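Local coordinates for protein bvu-3222 (PDB 3FYF) that is of unknown function but is probably a periplasmic protein of Bacteroides vulgatus built on a DUF4251 domain, at residues 55-60 and 156-161; 131-136 and 148-153. All coordinates share one frame; numbering follows the deposited sequence. Where two conformers were deposited one is given.

Overall arrangement
Both contacts are antiparallel strand pairings in one curled sheet, their centres about 11 Å apart, and contact 2 is nested inside the loop of chain that contact 1 closes. They meet where strand 144-151 pairs with strand 158-166. Contact 1 joins strands far apart in sequence, with two backbone bonds and an apolar face where V55, F57, L158 and M160 meet; contact 2 is the hairpin of strands 132-138 and 144-151, tied by six direct hydrogen bonds and one water. Each has a buried apolar face and a more exposed one, largely polar in contact 2 but mixed in contact 1, where V56 stands beside T159. Contact 1 also lies against the second subunit, whereas no other chain of the assembly touches contact 2.

Contact 1 of 2, residues 55-60 and 156-161; sequences VVFRNG and NTLTMN
V56 and T159 face each other as an antiparallel hydrogen-bonded pair, V56 N reaching T159 O at 2.8 Å and T159 N returning to V56 O at 2.9 Å. Both donors lie in the plane of the carbonyl they meet, and the strand axes, at 160°, approach to 4.7 Å. V55 with M160 and F57 with L158 are the flanking non-hydrogen-bonded pairs, and their side chains share the buried face. There V55 CG1, anti to the backbone N (chi1 167°), sits 3.8 Å from L158 CG and also covers one face of the F57 ring near its rim. L158 CD1 comes obliquely to that ring, 3.8 Å from F57 CE1. V55 and L158 suit this face because their branches reach both the ring and each other, while the extended M160 runs beside V55 CG2, its CG 4.0 Å away, and onward to L50, A52 and T83. On its other edge this strand carries a classic beta bulge, T157 and L158 together standing opposite the single residue I149 of strand 144-151. An alanine in place of L158 would probably open a gap beside V55 CG1 and F57 CE1, leaving both without their leucine neighbour. On the more polar face V56 CG2 meets N161 ND2 at 3.8 Å, and the amide is itself held by S146 and N54. F85 packs edge-to-face on F57, and N161 of the second subunit packs on V56.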
loop_
_atom_site.group_PDB
_atom_site.type_symbol
_atom_site.label_atom_id
_atom_site.label_comp_id
_atom_site.label_asym_id
_atom_site.label_seq_id
_atom_site.Cartn_x
_atom_site.Cartn_y
_atom_site.Cartn_z
ATOM N N VAL B 55 -5.665 -3.745 1.335
ATOM C CA VAL B 55 -6.925 -3.060 1.550
ATOM C C VAL B 55 -6.759 -2.192 2.783
ATOM O O VAL B 55 -6.183 -2.644 3.765
ATOM C CB VAL B 55 -8.108 -4.077 1.707
ATOM C CG1 VAL B 55 -9.347 -3.411 2.248
ATOM C CG2 VAL B 55 -8.412 -4.760 0.365
ATOM N N VAL B 56 -7.224 -0.942 2.697
ATOM C CA VAL B 56 -7.195 0.022 3.809
ATOM C C VAL B 56 -8.630 0.419 4.184
ATOM O O VAL B 56 -9.418 0.821 3.331
ATOM C CB VAL B 56 -6.337 1.294 3.471
ATOM C CG1 VAL B 56 -6.241 2.239 4.665
ATOM C CG2 VAL B 56 -4.930 0.898 3.014
ATOM N N PHE B 57 -8.949 0.298 5.467
ATOM C CA PHE B 57 -10.284 0.572 5.992
ATOM C C PHE B 57 -10.335 1.972 6.573
ATOM O O PHE B 57 -9.288 2.603 6.760
ATOM C CB PHE B 57 -10.655 -0.481 7.049
ATOM C CG PHE B 57 -10.609 -1.895 6.527
ATOM C CD1 PHE B 57 -11.736 -2.468 5.940
ATOM C CD2 PHE B 57 -9.434 -2.644 6.600
ATOM C CE1 PHE B 57 -11.699 -3.764 5.448
ATOM C CE2 PHE B 57 -9.379 -3.934 6.100
ATOM C CZ PHE B 57 -10.513 -4.499 5.529
ATOM N N ARG B 58 -11.542 2.464 6.859
ATOM C CA ARG B 58 -11.716 3.838 7.354
ATOM C C ARG B 58 -11.223 4.028 8.793
ATOM O O ARG B 58 -11.004 5.156 9.237
ATOM C CB ARG B 58 -13.171 4.322 7.202
ATOM C CG ARG B 58 -14.195 3.641 8.109
ATOM C CD ARG B 58 -15.483 4.471 8.189
ATOM N NE ARG B 58 -15.398 5.532 9.195
ATOM C CZ ARG B 58 -16.185 5.628 10.268
ATOM N NH1 ARG B 58 -16.019 6.630 11.123
ATOM N NH2 ARG B 58 -17.145 4.735 10.486
ATOM N N ASN B 59 -11.052 2.922 9.512
ATOM C CA ASN B 59 -10.421 2.960 10.827
ATOM C C ASN B 59 -8.887 2.874 10.782
ATOM O O ASN B 59 -8.245 2.657 11.807
ATOM C CB ASN B 59 -11.033 1.907 11.767
ATOM C CG ASN B 59 -10.664 0.483 11.404
ATOM O OD1 ASN B 59 -10.145 0.193 10.322
ATOM N ND2 ASN B 59 -10.951 -0.428 12.322
ATOM N N GLY B 60 -8.317 3.032 9.587
ATOM C CA GLY B 60 -6.867 3.075 9.405
ATOM C C GLY B 60 -6.165 1.730 9.293
ATOM O O GLY B 60 -4.963 1.682 9.039
ATOM N N ASN B 156 -16.498 7.412 2.132
ATOM C CA ASN B 156 -15.392 6.532 1.752
ATOM C C ASN B 156 -15.063 5.582 2.892
ATOM O O ASN B 156 -14.794 6.009 4.019
ATOM C CB ASN B 156 -14.158 7.339 1.369
ATOM C CG ASN B 156 -14.264 7.946 -0.018
ATOM O OD1 ASN B 156 -14.999 7.448 -0.878
ATOM N ND2 ASN B 156 -13.504 9.010 -0.253
ATOM N N THR B 157 -15.117 4.292 2.591
ATOM C CA THR B 157 -15.046 3.267 3.614
ATOM C C THR B 157 -13.906 2.284 3.352
ATOM O O THR B 157 -13.262 1.826 4.293
ATOM C CB THR B 157 -16.393 2.505 3.724
ATOM O OG1 THR B 157 -17.475 3.418 3.522
ATOM C CG2 THR B 157 -16.544 1.861 5.097
ATOM N N LEU B 158 -13.650 1.976 2.082
ATOM C CA LEU B 158 -12.676 0.943 1.734
ATOM C C LEU B 158 -11.821 1.320 0.522
ATOM O O LEU B 158 -12.339 1.706 -0.518
ATOM C CB LEU B 158 -13.392 -0.399 1.501
ATOM C CG LEU B 158 -12.551 -1.673 1.353
ATOM C CD1 LEU B 158 -13.163 -2.841 2.109
ATOM C CD2 LEU B 158 -12.344 -2.029 -0.104
ATOM N N THR B 159 -10.507 1.177 0.666
ATOM C CA THR B 159 -9.585 1.428 -0.431
ATOM C C THR B 159 -8.813 0.144 -0.758
ATOM O O THR B 159 -8.313 -0.508 0.145
ATOM C CB THR B 159 -8.608 2.572 -0.081
ATOM O OG1 THR B 159 -9.349 3.759 0.238
ATOM C CG2 THR B 159 -7.676 2.875 -1.241
ATOM N N MET B 160 -8.742 -0.214 -2.041
ATOM C CA MET B 160 -7.925 -1.335 -2.520
ATOM C C MET B 160 -6.738 -0.804 -3.302
ATOM O O MET B 160 -6.912 -0.041 -4.257
ATOM C CB MET B 160 -8.723 -2.246 -3.461
ATOM C CG MET B 160 -9.910 -2.949 -2.837
ATOM S SD MET B 160 -10.614 -4.251 -3.885
ATOM C CE MET B 160 -11.774 -4.859 -2.708
ATOM N N ASN B 161 -5.536 -1.222 -2.905
ATOM C CA ASN B 161 -4.311 -0.843 -3.601
ATOM C C ASN B 161 -3.740 -2.047 -4.296
ATOM O O ASN B 161 -3.538 -3.077 -3.672
ATOM C CB ASN B 161 -3.281 -0.278 -2.617
ATOM C CG ASN B 161 -3.782 0.969 -1.917
ATOM O OD1 ASN B 161 -4.117 1.959 -2.566
ATOM N ND2 ASN B 161 -3.840 0.927 -0.591
#

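Contact 2 of 2, residues 131-136 and 148-153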
loop_
_atom_site.group_PDB
_atom_site.type_symbol
_atom_site.label_atom_id
_atom_site.label_comp_id
_atom_site.label_asym_id
_atom_site.label_seq_id
_atom_site.Cartn_x
_atom_site.Cartn_y
_atom_site.Cartn_z
ATOM N N SER B 131 -25.504 -0.044 -3.372
ATOM C CA SER B 131 -24.939 0.732 -4.473
ATOM C C SER B 131 -23.632 1.393 -4.035
ATOM O O SER B 131 -23.379 1.539 -2.839
ATOM C CB SER B 131 -25.938 1.792 -4.942
ATOM O OG SER B 131 -26.285 2.669 -3.882
ATOM N N ALA B 132 -22.806 1.799 -5.001
ATOM C CA ALA B 132 -21.508 2.412 -4.686
ATOM C C ALA B 132 -20.986 3.379 -5.747
ATOM O O ALA B 132 -21.262 3.231 -6.932
ATOM C CB ALA B 132 -20.452 1.328 -4.401
ATOM N N THR B 133 -20.237 4.378 -5.300
ATOM C CA THR B 133 -19.394 5.147 -6.202
ATOM C C THR B 133 -17.938 4.740 -5.989
ATOM O O THR B 133 -17.491 4.523 -4.863
ATOM C CB THR B 133 -19.570 6.668 -6.054
ATOM O OG1 THR B 133 -19.432 7.047 -4.680
ATOM C CG2 THR B 133 -20.942 7.094 -6.573
ATOM N N VAL B 134 -17.226 4.623 -7.102
ATOM C CA VAL B 134 -15.881 4.090 -7.152
ATOM C C VAL B 134 -14.956 5.165 -7.702
ATOM O O VAL B 134 -15.303 5.863 -8.659
ATOM C CB VAL B 134 -15.819 2.840 -8.075
ATOM C CG1 VAL B 134 -14.431 2.251 -8.103
ATOM C CG2 VAL B 134 -16.826 1.775 -7.635
ATOM N N SER B 135 -13.787 5.304 -7.081
ATOM C CA SER B 135 -12.788 6.260 -7.527
ATOM C C SER B 135 -11.422 5.585 -7.659
ATOM O O SER B 135 -10.854 5.121 -6.672
ATOM C CB SER B 135 -12.737 7.454 -6.569
ATOM O OG SER B 135 -12.005 8.525 -7.126
ATOM N N ILE B 136 -10.921 5.517 -8.890
ATOM C CA ILE B 136 -9.636 4.902 -9.190
ATOM C C ILE B 136 -8.619 5.987 -9.530
ATOM O O ILE B 136 -8.893 6.881 -10.322
ATOM C CB ILE B 136 -9.725 3.882 -10.373
ATOM C CG1 ILE B 136 -10.693 2.739 -10.047
ATOM C CG2 ILE B 136 -8.333 3.326 -10.731
ATOM C CD1 ILE B 136 -11.042 1.827 -11.241
ATOM N N THR B 148 -10.902 3.629 -4.380
ATOM C CA THR B 148 -11.667 3.961 -3.175
ATOM C C THR B 148 -13.169 3.747 -3.428
ATOM O O THR B 148 -13.723 4.245 -4.409
ATOM C CB THR B 148 -11.360 5.399 -2.672
ATOM O OG1 THR B 148 -9.953 5.542 -2.435
ATOM C CG2 THR B 148 -12.081 5.700 -1.374
ATOM N N ILE B 149 -13.805 2.992 -2.534
ATOM C CA ILE B 149 -15.211 2.621 -2.648
ATOM C C ILE B 149 -16.073 3.300 -1.568
ATOM O O ILE B 149 -15.777 3.222 -0.377
ATOM C CB ILE B 149 -15.373 1.077 -2.599
ATOM C CG1 ILE B 149 -14.608 0.429 -3.759
ATOM C CG2 ILE B 149 -16.848 0.671 -2.647
ATOM C CD1 ILE B 149 -13.932 -0.881 -3.393
ATOM N N ASN B 150 -17.133 3.965 -2.014
ATOM C CA ASN B 150 -18.114 4.613 -1.144
ATOM C C ASN B 150 -19.507 3.945 -1.285
ATOM O O ASN B 150 -20.241 4.247 -2.220
ATOM C CB ASN B 150 -18.167 6.107 -1.503
ATOM C CG ASN B 150 -19.162 6.904 -0.660
ATOM O OD1 ASN B 150 -19.980 6.353 0.079
ATOM N ND2 ASN B 150 -19.087 8.223 -0.778
ATOM N N PRO B 151 -19.871 3.042 -0.354
ATOM C CA PRO B 151 -21.163 2.355 -0.444
ATOM C C PRO B 151 -22.351 3.130 0.149
ATOM O O PRO B 151 -22.253 3.689 1.237
ATOM C CB PRO B 151 -20.920 1.062 0.335
ATOM C CG PRO B 151 -19.905 1.423 1.354
ATOM C CD PRO B 151 -19.088 2.575 0.804
ATOM N N ASN B 152 -23.460 3.157 -0.590
ATOM C CA ASN B 152 -24.725 3.766 -0.144
ATOM C C ASN B 152 -24.585 5.178 0.420
ATOM O O ASN B 152 -25.170 5.493 1.456
ATOM C CB ASN B 152 -25.423 2.861 0.874
ATOM C CG ASN B 152 -25.478 1.415 0.425
ATOM O OD1 ASN B 152 -26.035 1.093 -0.628
ATOM N ND2 ASN B 152 -24.890 0.536 1.222
ATOM N N PHE B 153 -23.761 5.994 -0.246
ATOM C CA PHE B 153 -23.519 7.407 0.110
ATOM C C PHE B 153 -23.035 7.642 1.550
ATOM O O PHE B 153 -23.081 8.771 2.035
ATOM C CB PHE B 153 -24.773 8.268 -0.159
ATOM C CG PHE B 153 -25.348 8.110 -1.542
ATOM C CD1 PHE B 153 -24.849 8.856 -2.605
ATOM C CD2 PHE B 153 -26.407 7.232 -1.778
ATOM C CE1 PHE B 153 -25.383 8.726 -3.883
ATOM C CE2 PHE B 153 -26.949 7.090 -3.051
ATOM C CZ PHE B 153 -26.439 7.841 -4.107
HETATM O O HOH W 1 -8.484 5.859 -4.955
#
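S135 O is gripped twice: T148 N donates to it at 2.7 Å, and a water donates at 3.0 Å while also bonding T148 OG1. The threonine suits this place because its hydroxyl, anti to the carbonyl carbon (chi1 -57°), can hold that water and also bond T159 OG1 on the next strand. At the hairpin's open end N152 acts through both backbone and side chain. Its N donates to S131 O at 2.8 Å, and its OD1 accepts from S131 N at 3.0 Å, the donor tilted 34° from the carbonyl plane. Between these ends T133 and N150 form a hydrogen-bonded pair whose side chains run side by side, T133 OG1 lying 3.5 Å from N150 CB. The amide end of N150 turns elsewhere, its OD1 accepting from G155 N. On the buried face the small A132 meets I149 with its one methyl, CB to CG2 being 4.1 Å. P151 fits opposite A132 because a non-hydrogen-bonded position asks no N-H of it across the hairpin. I81 of strand 78-83 covers A132, V134 and I149, while strand 119-126 pairs along the outer side of 132-138 and strand 158-166 along that of 144-151.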